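Local coordinates for integron cassette protein Vpc_cass2 (Vibrio paracholerae, PDB 3JRT) that is of unknown function but folds as an all-helical protein in a two-chain assembly, encoded by a mobile integron gene cassette, at residues E175-V178 with G179-L183; I163-D166 with N167-T170; E32-L35 with S36-G40; K136-P140 with A141-E145. One frame throughout, in Å; residues are numbered along the deposited sequence.

Overall arrangement
From the N terminus the contacts come in the order 3, 4, 2, 1. All are local, in series along the chain, and none nests or crosses. Interaction 3 is a stretch of helix 27-53. Interaction 4 spans the end of the loop after helix 118-128 and the start of helix 140-151. Interaction 2 turns the chain just after helix 157-163, and interaction 1 opens helix 177-188. Interactions 2 and 1 touch through Ile-168 and Val-178. Interactions 1 and 3 touch through Ile-181 and Ile-39, joining helix 177-188 to helix 27-53. Interaction 4 lies apart, its centre about 29 Å from that of interaction 3. Glu-33 and Tyr-137 pair these two regions between subunits.

Interaction 1. Residues E175-V178 with G179-L183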
ATOM      1  N   GLU A 175      19.300  16.084   1.720  1.00 63.62           N
ATOM      2  CA  GLU A 175      19.370  15.576   0.362  1.00 68.29           C
ATOM      3  C   GLU A 175      18.401  14.432   0.079  1.00 72.95           C
ATOM      4  O   GLU A 175      18.431  13.855  -1.008  1.00 74.87           O
ATOM      5  CB  GLU A 175      20.811  15.178   0.022  1.00 74.75           C
ATOM      6  CG  GLU A 175      21.804  16.324   0.202  1.00 87.51           C
ATOM      7  CD  GLU A 175      22.593  16.637  -1.052  1.00 98.65           C
ATOM      8  OE1 GLU A 175      22.553  15.830  -2.008  1.00101.01           O
ATOM      9  OE2 GLU A 175      23.259  17.696  -1.081  1.00109.22           O
ATOM     10  N   SER A 176      17.544  14.107   1.047  1.00 66.70           N
ATOM     11  CA  SER A 176      16.510  13.103   0.826  1.00 59.61           C
ATOM     12  C   SER A 176      15.247  13.402   1.624  1.00 59.72           C
ATOM     13  O   SER A 176      15.294  14.002   2.692  1.00 63.22           O
ATOM     14  CB  SER A 176      17.022  11.688   1.134  1.00 54.97           C
ATOM     15  OG  SER A 176      17.048  11.426   2.526  1.00 53.78           O
ATOM     16  N   LEU A 177      14.114  12.976   1.082  1.00 55.38           N
ATOM     17  CA  LEU A 177      12.824  13.139   1.721  1.00 48.62           C
ATOM     18  C   LEU A 177      12.821  12.578   3.138  1.00 52.61           C
ATOM     19  O   LEU A 177      12.387  13.236   4.068  1.00 52.21           O
ATOM     20  CB  LEU A 177      11.754  12.423   0.902  1.00 42.41           C
ATOM     21  CG  LEU A 177      10.313  12.608   1.372  1.00 44.60           C
ATOM     22  CD1 LEU A 177      10.068  14.076   1.664  1.00 43.05           C
ATOM     23  CD2 LEU A 177       9.335  12.096   0.320  1.00 42.83           C
ATOM     24  N   VAL A 178      13.344  11.392   3.300  1.00 51.95           N
ATOM     25  CA  VAL A 178      13.332  10.744   4.573  1.00 52.72           C
ATOM     26  C   VAL A 178      14.250  11.454   5.555  1.00 57.39           C
ATOM     27  O   VAL A 178      13.932  11.566   6.699  1.00 55.82           O
ATOM     28  CB  VAL A 178      13.690   9.266   4.442  1.00 20.00           C
ATOM     29  CG1 VAL A 178      14.249   8.764   5.680  1.00 20.00           C
ATOM     30  CG2 VAL A 178      12.513   8.482   4.084  1.00 20.00           C
ATOM     31  N   GLY A 179      15.379  11.947   5.096  1.00 53.71           N
ATOM     32  CA  GLY A 179      16.289  12.699   5.946  1.00 57.09           C
ATOM     33  C   GLY A 179      15.648  13.986   6.429  1.00 63.41           C
ATOM     34  O   GLY A 179      15.788  14.365   7.591  1.00 64.81           O
ATOM     35  N   VAL A 180      14.928  14.649   5.532  1.00 58.48           N
ATOM     36  CA  VAL A 180      14.218  15.869   5.870  1.00 61.37           C
ATOM     37  C   VAL A 180      13.105  15.570   6.856  1.00 60.97           C
ATOM     38  O   VAL A 180      12.863  16.339   7.782  1.00 64.91           O
ATOM     39  CB  VAL A 180      13.656  16.561   4.606  1.00 58.80           C
ATOM     40  CG1 VAL A 180      12.595  17.570   4.967  1.00 54.03           C
ATOM     41  CG2 VAL A 180      14.792  17.231   3.827  1.00 56.21           C
ATOM     42  N   ILE A 181      12.436  14.440   6.674  1.00 49.44           N
ATOM     43  CA  ILE A 181      11.324  14.122   7.543  1.00 48.44           C
ATOM     44  C   ILE A 181      11.871  13.789   8.921  1.00 55.58           C
ATOM     45  O   ILE A 181      11.223  14.062   9.926  1.00 49.29           O
ATOM     46  CB  ILE A 181      10.461  12.971   6.997  1.00 52.22           C
ATOM     47  CG1 ILE A 181       9.663  13.436   5.775  1.00 45.67           C
ATOM     48  CG2 ILE A 181       9.507  12.444   8.091  1.00 49.69           C
ATOM     49  CD1 ILE A 181       8.898  12.344   5.113  1.00 40.41           C
ATOM     50  N   GLU A 182      13.072  13.211   8.951  1.00 58.42           N
ATOM     51  CA  GLU A 182      13.785  12.930  10.191  1.00 60.84           C
ATOM     52  C   GLU A 182      14.279  14.221  10.869  1.00 72.28           C
ATOM     53  O   GLU A 182      14.310  14.321  12.096  1.00 72.24           O
ATOM     54  CB  GLU A 182      14.957  11.992   9.907  1.00 69.15           C
ATOM     55  CG  GLU A 182      15.710  11.544  11.140  1.00 89.07           C
ATOM     56  CD  GLU A 182      16.587  10.334  10.875  1.00 99.52           C
ATOM     57  OE1 GLU A 182      16.621   9.867   9.716  1.00101.42           O
ATOM     58  OE2 GLU A 182      17.241   9.853  11.828  1.00102.84           O
ATOM     59  N   LEU A 183      14.662  15.206  10.059  1.00 74.58           N
ATOM     60  CA  LEU A 183      15.059  16.515  10.566  1.00 69.78           C
ATOM     61  C   LEU A 183      13.935  17.124  11.386  1.00 73.89           C
ATOM     62  O   LEU A 183      14.173  17.737  12.435  1.00 82.24           O
ATOM     63  CB  LEU A 183      15.383  17.453   9.408  1.00 69.94           C
ATOM     64  CG  LEU A 183      16.778  18.061   9.358  1.00 80.48           C
ATOM     65  CD1 LEU A 183      17.836  16.986   9.507  1.00 76.52           C
ATOM     66  CD2 LEU A 183      16.960  18.837   8.060  1.00 89.20           C
TER
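Ser-176 caps the backbone of Gly-179. Its OG accepts from Gly-179 N at 3.1 Å, and a chi1 of 79° turns the hydroxyl to face that N-H. The carbonyl of the same residue is used as well: Val-180 N donates to Ser-176 O at 2.9 Å. CG2 of Val-180 lies close to this oxygen. This is an N-cap, with Ser-176 just before the first turn of helix 177-188. Gly-179, at N3, has no side chain to answer the cap, so the reciprocal bond of a capping box is absent. The cap is buried, and Pro-165 and Ile-168 pack on Ser-176. Next comes Leu-177. Its CG is anti to the backbone N (chi1 -175°), and it meets Ile-181 CD1 at 4.0 Å, the two side chains slanting across each other. Beneath them Ile-181 N donates to Leu-177 O, and Ile-181 CG1 rests 3.2 Å from that same Leu-177 O. Val-178 closes the segment. Its carbonyl O accepts from Glu-182 N at 2.9 Å. The valine side chain packs on Leu-42 and Thr-43 of helix 27-53. The Glu-182 carboxylate looks to Lys-173, with which it forms a salt bridge.

Interaction 2. Residues I163-D166 with N167-T170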
ATOM      1  N   ILE A 163      14.216   9.636  -2.248  1.00 43.17           N
ATOM      2  CA  ILE A 163      13.345   9.254  -1.145  1.00 44.63           C
ATOM      3  C   ILE A 163      14.197   8.834   0.042  1.00 51.09           C
ATOM      4  O   ILE A 163      14.101   9.391   1.129  1.00 51.87           O
ATOM      5  CB  ILE A 163      12.455   8.054  -1.497  1.00 42.21           C
ATOM      6  CG1 ILE A 163      11.493   8.386  -2.639  1.00 41.89           C
ATOM      7  CG2 ILE A 163      11.679   7.597  -0.254  1.00 40.40           C
ATOM      8  CD1 ILE A 163      10.460   9.422  -2.270  1.00 50.86           C
ATOM      9  N   CYS A 164      15.043   7.840  -0.188  1.00 47.46           N
ATOM     10  CA  CYS A 164      15.833   7.261   0.870  1.00 43.71           C
ATOM     11  C   CYS A 164      17.044   6.529   0.305  1.00 46.31           C
ATOM     12  O   CYS A 164      16.912   5.406  -0.177  1.00 50.17           O
ATOM     13  CB  CYS A 164      14.978   6.275   1.649  1.00 44.79           C
ATOM     14  SG  CYS A 164      15.756   5.637   3.167  1.00 51.19           S
ATOM     15  N   PRO A 165      18.233   7.148   0.403  1.00 41.81           N
ATOM     16  CA  PRO A 165      19.503   6.596  -0.083  1.00 45.73           C
ATOM     17  C   PRO A 165      19.997   5.487   0.840  1.00 53.89           C
ATOM     18  O   PRO A 165      19.586   5.449   1.991  1.00 53.63           O
ATOM     19  CB  PRO A 165      20.470   7.784   0.022  1.00 48.90           C
ATOM     20  CG  PRO A 165      19.703   8.917   0.744  1.00 47.04           C
ATOM     21  CD  PRO A 165      18.432   8.335   1.255  1.00 47.25           C
ATOM     22  N   ASP A 166      20.864   4.605   0.355  1.00 62.40           N
ATOM     23  CA  ASP A 166      21.460   3.578   1.209  1.00 71.61           C
ATOM     24  C   ASP A 166      22.357   4.213   2.259  1.00 78.87           C
ATOM     25  O   ASP A 166      22.978   5.251   2.016  1.00 81.08           O
ATOM     26  CB  ASP A 166      22.277   2.585   0.380  1.00 82.76           C
ATOM     27  CG  ASP A 166      21.411   1.700  -0.494  1.00 91.96           C
ATOM     28  OD1 ASP A 166      20.190   1.624  -0.240  1.00 94.07           O
ATOM     29  OD2 ASP A 166      21.949   1.078  -1.436  1.00 98.13           O
ATOM     30  N   ASN A 167      22.437   3.585   3.425  1.00 89.90           N
ATOM     31  CA  ASN A 167      23.253   4.118   4.510  1.00102.83           C
ATOM     32  C   ASN A 167      22.957   5.602   4.706  1.00100.05           C
ATOM     33  O   ASN A 167      23.856   6.444   4.676  1.00100.34           O
ATOM     34  CB  ASN A 167      24.742   3.893   4.224  1.00116.41           C
ATOM     35  CG  ASN A 167      25.079   2.425   3.999  1.00125.29           C
ATOM     36  OD1 ASN A 167      24.749   1.565   4.821  1.00128.77           O
ATOM     37  ND2 ASN A 167      25.740   2.133   2.881  1.00125.89           N
ATOM     38  N   ILE A 168      21.677   5.907   4.896  1.00 94.45           N
ATOM     39  CA  ILE A 168      21.220   7.281   5.056  1.00 95.71           C
ATOM     40  C   ILE A 168      21.949   7.978   6.200  1.00109.40           C
ATOM     41  O   ILE A 168      21.900   9.202   6.325  1.00109.51           O
ATOM     42  CB  ILE A 168      19.700   7.339   5.314  1.00 81.07           C
ATOM     43  CG1 ILE A 168      19.151   8.727   4.983  1.00 67.83           C
ATOM     44  CG2 ILE A 168      19.376   6.950   6.761  1.00 78.75           C
ATOM     45  CD1 ILE A 168      17.644   8.805   5.072  1.00 59.85           C
ATOM     46  N   SER A 169      22.618   7.188   7.034  1.00123.01           N
ATOM     47  CA  SER A 169      23.392   7.718   8.150  1.00134.49           C
ATOM     48  C   SER A 169      24.417   8.725   7.642  1.00137.46           C
ATOM     49  O   SER A 169      24.334   9.915   7.940  1.00140.28           O
ATOM     50  CB  SER A 169      24.094   6.580   8.894  1.00140.01           C
ATOM     51  OG  SER A 169      23.165   5.580   9.284  1.00139.33           O
ATOM     52  N   THR A 170      25.380   8.237   6.867  1.00135.96           N
ATOM     53  CA  THR A 170      26.376   9.097   6.242  1.00136.64           C
ATOM     54  C   THR A 170      25.795   9.782   5.012  1.00129.46           C
ATOM     55  O   THR A 170      26.123   9.432   3.877  1.00133.77           O
ATOM     56  CB  THR A 170      27.614   8.292   5.819  1.00141.87           C
ATOM     57  OG1 THR A 170      27.206   7.175   5.016  1.00136.20           O
ATOM     58  CG2 THR A 170      28.366   7.789   7.045  1.00146.13           C
TER
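Ile-168 folds back over Pro-165 and reaches Cys-164. Its side chain is fully extended: CG1 stands anti to the backbone N (chi1 -160°), and the chain runs on straight to CD1. CG1 lies 3.8 Å from Pro-165 CD, and CD1 is 3.9 Å from the same Pro-165 CD. The isoleucine slants across the proline at its CD corner. At its far end Ile-168 CD1 meets Cys-164 SG at 4.2 Å. The cysteine also holds SG anti to its backbone N (chi1 -172°), which swings the sulfur to the side where CD1 arrives. The contact is apolar. The left-handed backbone at Asn-167 turns the chain and probably helps bring the three side chains together. Beyond the bend, Thr-170 OG1 makes a weak hydrogen bond to Asn-167 O at 3.4 Å. The Asp-166 carboxylate leads away from the turn and forms a salt bridge with Lys-50. The bend begins where helix 157-163 ends, since Cys-164 is the first residue to leave helical angles. Cys-164 and Ile-168 both pack on Val-178 of helix 177-188, and Cys-164 also touches Thr-43 of helix 27-53.

Interaction 3. Residues E32-L35 with S36-G40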
ATOM      1  N   GLU A  32       4.381  13.929  15.710  1.00 63.39           N
ATOM      2  CA  GLU A  32       5.518  13.025  15.913  1.00 65.45           C
ATOM      3  C   GLU A  32       5.189  11.635  15.380  1.00 63.03           C
ATOM      4  O   GLU A  32       6.024  11.000  14.738  1.00 68.55           O
ATOM      5  CB  GLU A  32       5.917  12.935  17.388  1.00 70.68           C
ATOM      6  CG  GLU A  32       7.252  12.218  17.650  1.00 79.72           C
ATOM      7  CD  GLU A  32       7.136  10.693  17.677  1.00 94.69           C
ATOM      8  OE1 GLU A  32       6.020  10.169  17.893  1.00101.01           O
ATOM      9  OE2 GLU A  32       8.169  10.011  17.490  1.00 95.34           O
ATOM     10  N   GLU A  33       3.972  11.169  15.653  1.00 54.85           N
ATOM     11  CA  GLU A  33       3.531   9.853  15.206  1.00 58.35           C
ATOM     12  C   GLU A  33       3.594   9.712  13.691  1.00 54.80           C
ATOM     13  O   GLU A  33       4.201   8.791  13.161  1.00 56.11           O
ATOM     14  CB  GLU A  33       2.100   9.585  15.662  1.00 65.17           C
ATOM     15  CG  GLU A  33       2.009   9.197  17.115  1.00 73.26           C
ATOM     16  CD  GLU A  33       0.599   8.878  17.555  1.00 75.59           C
ATOM     17  OE1 GLU A  33      -0.364   9.259  16.846  1.00 74.93           O
ATOM     18  OE2 GLU A  33       0.461   8.245  18.620  1.00 80.58           O
ATOM     19  N   ILE A  34       2.940  10.638  13.011  1.00 56.46           N
ATOM     20  CA  ILE A  34       2.840  10.618  11.575  1.00 46.93           C
ATOM     21  C   ILE A  34       4.222  10.725  10.929  1.00 57.12           C
ATOM     22  O   ILE A  34       4.550   9.958  10.015  1.00 56.69           O
ATOM     23  CB  ILE A  34       1.930  11.726  11.101  1.00 48.89           C
ATOM     24  CG1 ILE A  34       0.490  11.435  11.553  1.00 51.36           C
ATOM     25  CG2 ILE A  34       2.005  11.862   9.590  1.00 46.85           C
ATOM     26  CD1 ILE A  34      -0.471  12.606  11.349  1.00 54.94           C
ATOM     27  N   LEU A  35       5.044  11.639  11.430  1.00 53.38           N
ATOM     28  CA  LEU A  35       6.394  11.786  10.906  1.00 50.72           C
ATOM     29  C   LEU A  35       7.147  10.479  11.013  1.00 47.41           C
ATOM     30  O   LEU A  35       7.803  10.055  10.069  1.00 47.76           O
ATOM     31  CB  LEU A  35       7.158  12.895  11.635  1.00 50.05           C
ATOM     32  CG  LEU A  35       6.705  14.334  11.362  1.00 58.92           C
ATOM     33  CD1 LEU A  35       7.440  15.304  12.271  1.00 58.84           C
ATOM     34  CD2 LEU A  35       6.900  14.726   9.899  1.00 59.50           C
ATOM     35  N   SER A  36       7.053   9.846  12.179  1.00 51.14           N
ATOM     36  CA  SER A  36       7.747   8.591  12.434  1.00 43.70           C
ATOM     37  C   SER A  36       7.270   7.503  11.500  1.00 48.11           C
ATOM     38  O   SER A  36       8.066   6.728  10.989  1.00 54.44           O
ATOM     39  CB  SER A  36       7.583   8.156  13.900  1.00 51.18           C
ATOM     40  OG  SER A  36       8.374   8.973  14.751  1.00 59.96           O
ATOM     41  N   GLY A  37       5.962   7.446  11.284  1.00 48.68           N
ATOM     42  CA  GLY A  37       5.398   6.488  10.362  1.00 46.62           C
ATOM     43  C   GLY A  37       5.911   6.716   8.948  1.00 46.70           C
ATOM     44  O   GLY A  37       6.259   5.766   8.254  1.00 45.68           O
ATOM     45  N   LEU A  38       5.945   7.978   8.527  1.00 42.16           N
ATOM     46  CA  LEU A  38       6.444   8.351   7.201  1.00 42.01           C
ATOM     47  C   LEU A  38       7.867   7.870   6.984  1.00 45.54           C
ATOM     48  O   LEU A  38       8.167   7.302   5.941  1.00 46.63           O
ATOM     49  CB  LEU A  38       6.399   9.861   6.995  1.00 41.95           C
ATOM     50  CG  LEU A  38       5.021  10.479   6.796  1.00 46.60           C
ATOM     51  CD1 LEU A  38       5.091  12.015   6.794  1.00 41.99           C
ATOM     52  CD2 LEU A  38       4.461   9.955   5.509  1.00 48.56           C
ATOM     53  N   ILE A  39       8.737   8.104   7.965  1.00 46.69           N
ATOM     54  CA  ILE A  39      10.137   7.685   7.880  1.00 45.95           C
ATOM     55  C   ILE A  39      10.227   6.173   7.657  1.00 48.48           C
ATOM     56  O   ILE A  39      10.963   5.699   6.792  1.00 45.87           O
ATOM     57  CB  ILE A  39      10.928   8.061   9.152  1.00 40.80           C
ATOM     58  CG1 ILE A  39      11.184   9.564   9.218  1.00 48.42           C
ATOM     59  CG2 ILE A  39      12.255   7.292   9.254  1.00 40.47           C
ATOM     60  CD1 ILE A  39      11.528  10.056  10.631  1.00 48.21           C
ATOM     61  N   GLY A  40       9.468   5.420   8.435  1.00 45.69           N
ATOM     62  CA  GLY A  40       9.537   3.970   8.366  1.00 39.01           C
ATOM     63  C   GLY A  40       8.918   3.387   7.113  1.00 42.66           C
ATOM     64  O   GLY A  40       9.478   2.462   6.525  1.00 44.40           O
TER
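The carboxylate of Glu-32 offers one face to the hydroxyl of Ser-36. Ser-36 OG sits above its plane, almost directly over Glu-32 OE2 at 2.9 Å. A bend at chi2 (-82°) folds the acid back along the helix to this position. Ser-36 OG is also 3.1 Å from Glu-32 O. Glu-33 turns to the other chain: OE1 is hydrogen-bonded to Tyr-137 OH of the second subunit. The backbone is regular alpha helix within helix 27-53. Ser-36 N donates to Glu-32 O at 3.0 Å and Gly-37 N to Glu-33 O at 2.9 Å. On another face of the helix Ile-34 and Leu-38 lie side by side and point the same way, with Ile-34 CG2 at 4.2 Å from Leu-38 CD1. These two pack on helix 64-91, while Leu-35 and Ile-39 pack on Ile-181 of helix 177-188. Arg-185 of that last helix packs beside Ser-36. The Ser-36 hydroxyl has one proton to give, and the Glu-32 carboxylate and Glu-32 O compete for it.

Interaction 4. Residues K136-P140 with A141-E145; sequences KYLKP and AEVQE
Glu-142 reaches back to the backbone of Lys-139 at the start of helix 140-151. Lys-139 is the N-cap, and Glu-142, at N3, supplies one half of a capping box. Its OE2 accepts from Lys-139 N at 2.9 Å through the anti lone pair, with an N-H...O angle of 158°. The extended Glu-142 chain, with CG beside its own backbone N (chi1 -60°), carries the carboxylate there. A hydrophobic staple brackets the cap. Leu-138 CB meets Val-143 CG2 at 3.7 Å, and both residues pack on His-126 of helix 118-128. Here the contact is tight: Val-143 N donates to Lys-139 O at 2.8 Å, and Glu-142 CB lies 3.2 Å from that Lys-139 O. The other side is looser. The Lys-139 chain starts across the Glu-142 carboxylate, with CB 3.5 Å from OE2, then runs off extended. Its NZ ends 6.1 Å from Glu-142 OE2, too far for a salt bridge. Pro-140 and Ala-141 are exposed in the first turn. The second subunit comes close here: its Glu-33 packs on Lys-139 and Pro-140. Further along, Gln-144 N donates to Pro-140 O. The Gln-144 side chain bends at chi2, and one water bridges its amide to the same carbonyl, accepting from Gln-144 NE2 at 2.8 Å and donating to Pro-140 O.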
ATOM      1  N   LYS A 136     -10.951   8.660 -11.094  1.00 90.78           N
ATOM      2  CA  LYS A 136      -9.530   8.600 -10.750  1.00 91.47           C
ATOM      3  C   LYS A 136      -8.849   7.355 -11.316  1.00 82.21           C
ATOM      4  O   LYS A 136      -7.653   7.154 -11.130  1.00 79.78           O
ATOM      5  CB  LYS A 136      -9.366   8.558  -9.233  1.00100.43           C
ATOM      6  CG  LYS A 136     -10.249   9.506  -8.451  1.00114.16           C
ATOM      7  CD  LYS A 136     -10.134   9.200  -6.967  1.00121.12           C
ATOM      8  CE  LYS A 136     -10.737  10.293  -6.102  1.00130.88           C
ATOM      9  NZ  LYS A 136     -10.392  10.077  -4.664  1.00133.72           N
ATOM     10  N   TYR A 137      -9.619   6.512 -11.989  1.00 76.37           N
ATOM     11  CA  TYR A 137      -9.143   5.198 -12.393  1.00 74.27           C
ATOM     12  C   TYR A 137      -8.086   5.249 -13.496  1.00 76.77           C
ATOM     13  O   TYR A 137      -8.281   5.887 -14.528  1.00 84.02           O
ATOM     14  CB  TYR A 137     -10.334   4.358 -12.850  1.00 74.45           C
ATOM     15  CG  TYR A 137     -10.008   2.930 -13.213  1.00 73.11           C
ATOM     16  CD1 TYR A 137      -9.768   1.983 -12.225  1.00 70.91           C
ATOM     17  CD2 TYR A 137      -9.962   2.520 -14.546  1.00 72.42           C
ATOM     18  CE1 TYR A 137      -9.483   0.667 -12.546  1.00 69.69           C
ATOM     19  CE2 TYR A 137      -9.681   1.207 -14.878  1.00 76.42           C
ATOM     20  CZ  TYR A 137      -9.440   0.283 -13.871  1.00 75.47           C
ATOM     21  OH  TYR A 137      -9.152  -1.029 -14.181  1.00 77.63           O
ATOM     22  N   LEU A 138      -6.968   4.569 -13.278  1.00 67.25           N
ATOM     23  CA  LEU A 138      -5.989   4.383 -14.347  1.00 69.09           C
ATOM     24  C   LEU A 138      -6.003   2.939 -14.838  1.00 65.76           C
ATOM     25  O   LEU A 138      -5.873   2.013 -14.049  1.00 71.19           O
ATOM     26  CB  LEU A 138      -4.573   4.734 -13.871  1.00 56.46           C
ATOM     27  CG  LEU A 138      -4.332   6.144 -13.334  1.00 55.54           C
ATOM     28  CD1 LEU A 138      -2.997   6.196 -12.610  1.00 52.54           C
ATOM     29  CD2 LEU A 138      -4.384   7.164 -14.459  1.00 56.78           C
ATOM     30  N   LYS A 139      -6.143   2.744 -16.139  1.00 62.29           N
ATOM     31  CA  LYS A 139      -5.973   1.409 -16.693  1.00 66.06           C
ATOM     32  C   LYS A 139      -4.557   0.932 -16.421  1.00 66.26           C
ATOM     33  O   LYS A 139      -3.671   1.741 -16.159  1.00 66.22           O
ATOM     34  CB  LYS A 139      -6.246   1.405 -18.193  1.00 71.75           C
ATOM     35  CG  LYS A 139      -7.687   1.728 -18.566  1.00 83.70           C
ATOM     36  CD  LYS A 139      -7.897   1.665 -20.082  1.00 95.43           C
ATOM     37  CE  LYS A 139      -9.363   1.889 -20.443  1.00108.61           C
ATOM     38  NZ  LYS A 139      -9.611   1.947 -21.920  1.00117.66           N
ATOM     39  N   PRO A 140      -4.339  -0.386 -16.476  1.00 71.48           N
ATOM     40  CA  PRO A 140      -3.019  -0.978 -16.240  1.00 66.19           C
ATOM     41  C   PRO A 140      -1.889  -0.356 -17.063  1.00 59.62           C
ATOM     42  O   PRO A 140      -0.840  -0.076 -16.482  1.00 56.70           O
ATOM     43  CB  PRO A 140      -3.232  -2.444 -16.619  1.00 76.02           C
ATOM     44  CG  PRO A 140      -4.658  -2.689 -16.260  1.00 79.33           C
ATOM     45  CD  PRO A 140      -5.376  -1.419 -16.633  1.00 78.88           C
ATOM     46  N   ALA A 141      -2.089  -0.138 -18.367  1.00 59.49           N
ATOM     47  CA  ALA A 141      -1.054   0.465 -19.201  1.00 56.62           C
ATOM     48  C   ALA A 141      -0.801   1.899 -18.754  1.00 62.66           C
ATOM     49  O   ALA A 141       0.334   2.370 -18.751  1.00 61.66           O
ATOM     50  CB  ALA A 141      -1.437   0.409 -20.698  1.00 55.04           C
ATOM     51  N   GLU A 142      -1.864   2.585 -18.355  1.00 66.70           N
ATOM     52  CA  GLU A 142      -1.743   3.924 -17.784  1.00 63.14           C
ATOM     53  C   GLU A 142      -0.977   3.948 -16.456  1.00 62.70           C
ATOM     54  O   GLU A 142      -0.163   4.836 -16.228  1.00 65.19           O
ATOM     55  CB  GLU A 142      -3.121   4.549 -17.607  1.00 66.75           C
ATOM     56  CG  GLU A 142      -3.887   4.676 -18.915  1.00 73.62           C
ATOM     57  CD  GLU A 142      -5.199   5.404 -18.745  1.00 83.70           C
ATOM     58  OE1 GLU A 142      -5.357   6.465 -19.368  1.00 98.62           O
ATOM     59  OE2 GLU A 142      -6.064   4.938 -17.976  1.00 84.66           O
ATOM     60  N   VAL A 143      -1.232   2.985 -15.577  1.00 56.47           N
ATOM     61  CA  VAL A 143      -0.448   2.892 -14.357  1.00 50.30           C
ATOM     62  C   VAL A 143       1.039   2.758 -14.681  1.00 55.25           C
ATOM     63  O   VAL A 143       1.880   3.442 -14.088  1.00 55.25           O
ATOM     64  CB  VAL A 143      -0.895   1.715 -13.459  1.00 50.83           C
ATOM     65  CG1 VAL A 143       0.204   1.384 -12.409  1.00 34.43           C
ATOM     66  CG2 VAL A 143      -2.210   2.051 -12.782  1.00 40.62           C
ATOM     67  N   GLN A 144       1.356   1.866 -15.616  1.00 52.37           N
ATOM     68  CA  GLN A 144       2.729   1.693 -16.087  1.00 57.23           C
ATOM     69  C   GLN A 144       3.353   2.993 -16.610  1.00 60.62           C
ATOM     70  O   GLN A 144       4.489   3.322 -16.272  1.00 56.92           O
ATOM     71  CB  GLN A 144       2.796   0.579 -17.143  1.00 61.67           C
ATOM     72  CG  GLN A 144       2.439  -0.798 -16.561  1.00 71.78           C
ATOM     73  CD  GLN A 144       3.163  -1.066 -15.225  1.00 75.87           C
ATOM     74  OE1 GLN A 144       4.370  -0.843 -15.114  1.00 77.00           O
ATOM     75  NE2 GLN A 144       2.423  -1.547 -14.212  1.00 74.17           N
ATOM     76  N   GLU A 145       2.612   3.731 -17.435  1.00 61.10           N
ATOM     77  CA  GLU A 145       3.092   5.019 -17.912  1.00 56.72           C
ATOM     78  C   GLU A 145       3.354   5.973 -16.756  1.00 53.42           C
ATOM     79  O   GLU A 145       4.388   6.632 -16.716  1.00 57.08           O
ATOM     80  CB  GLU A 145       2.102   5.652 -18.882  1.00 62.92           C
ATOM     81  CG  GLU A 145       2.127   5.054 -20.266  1.00 65.07           C
ATOM     82  CD  GLU A 145       1.506   5.970 -21.292  1.00 82.14           C
ATOM     83  OE1 GLU A 145       0.728   6.872 -20.902  1.00 83.66           O
ATOM     84  OE2 GLU A 145       1.809   5.797 -22.491  1.00 94.39           O
TER
HETATM   85  O   HOH W   1      -0.351  -1.763 -14.008  1.00 58.37           O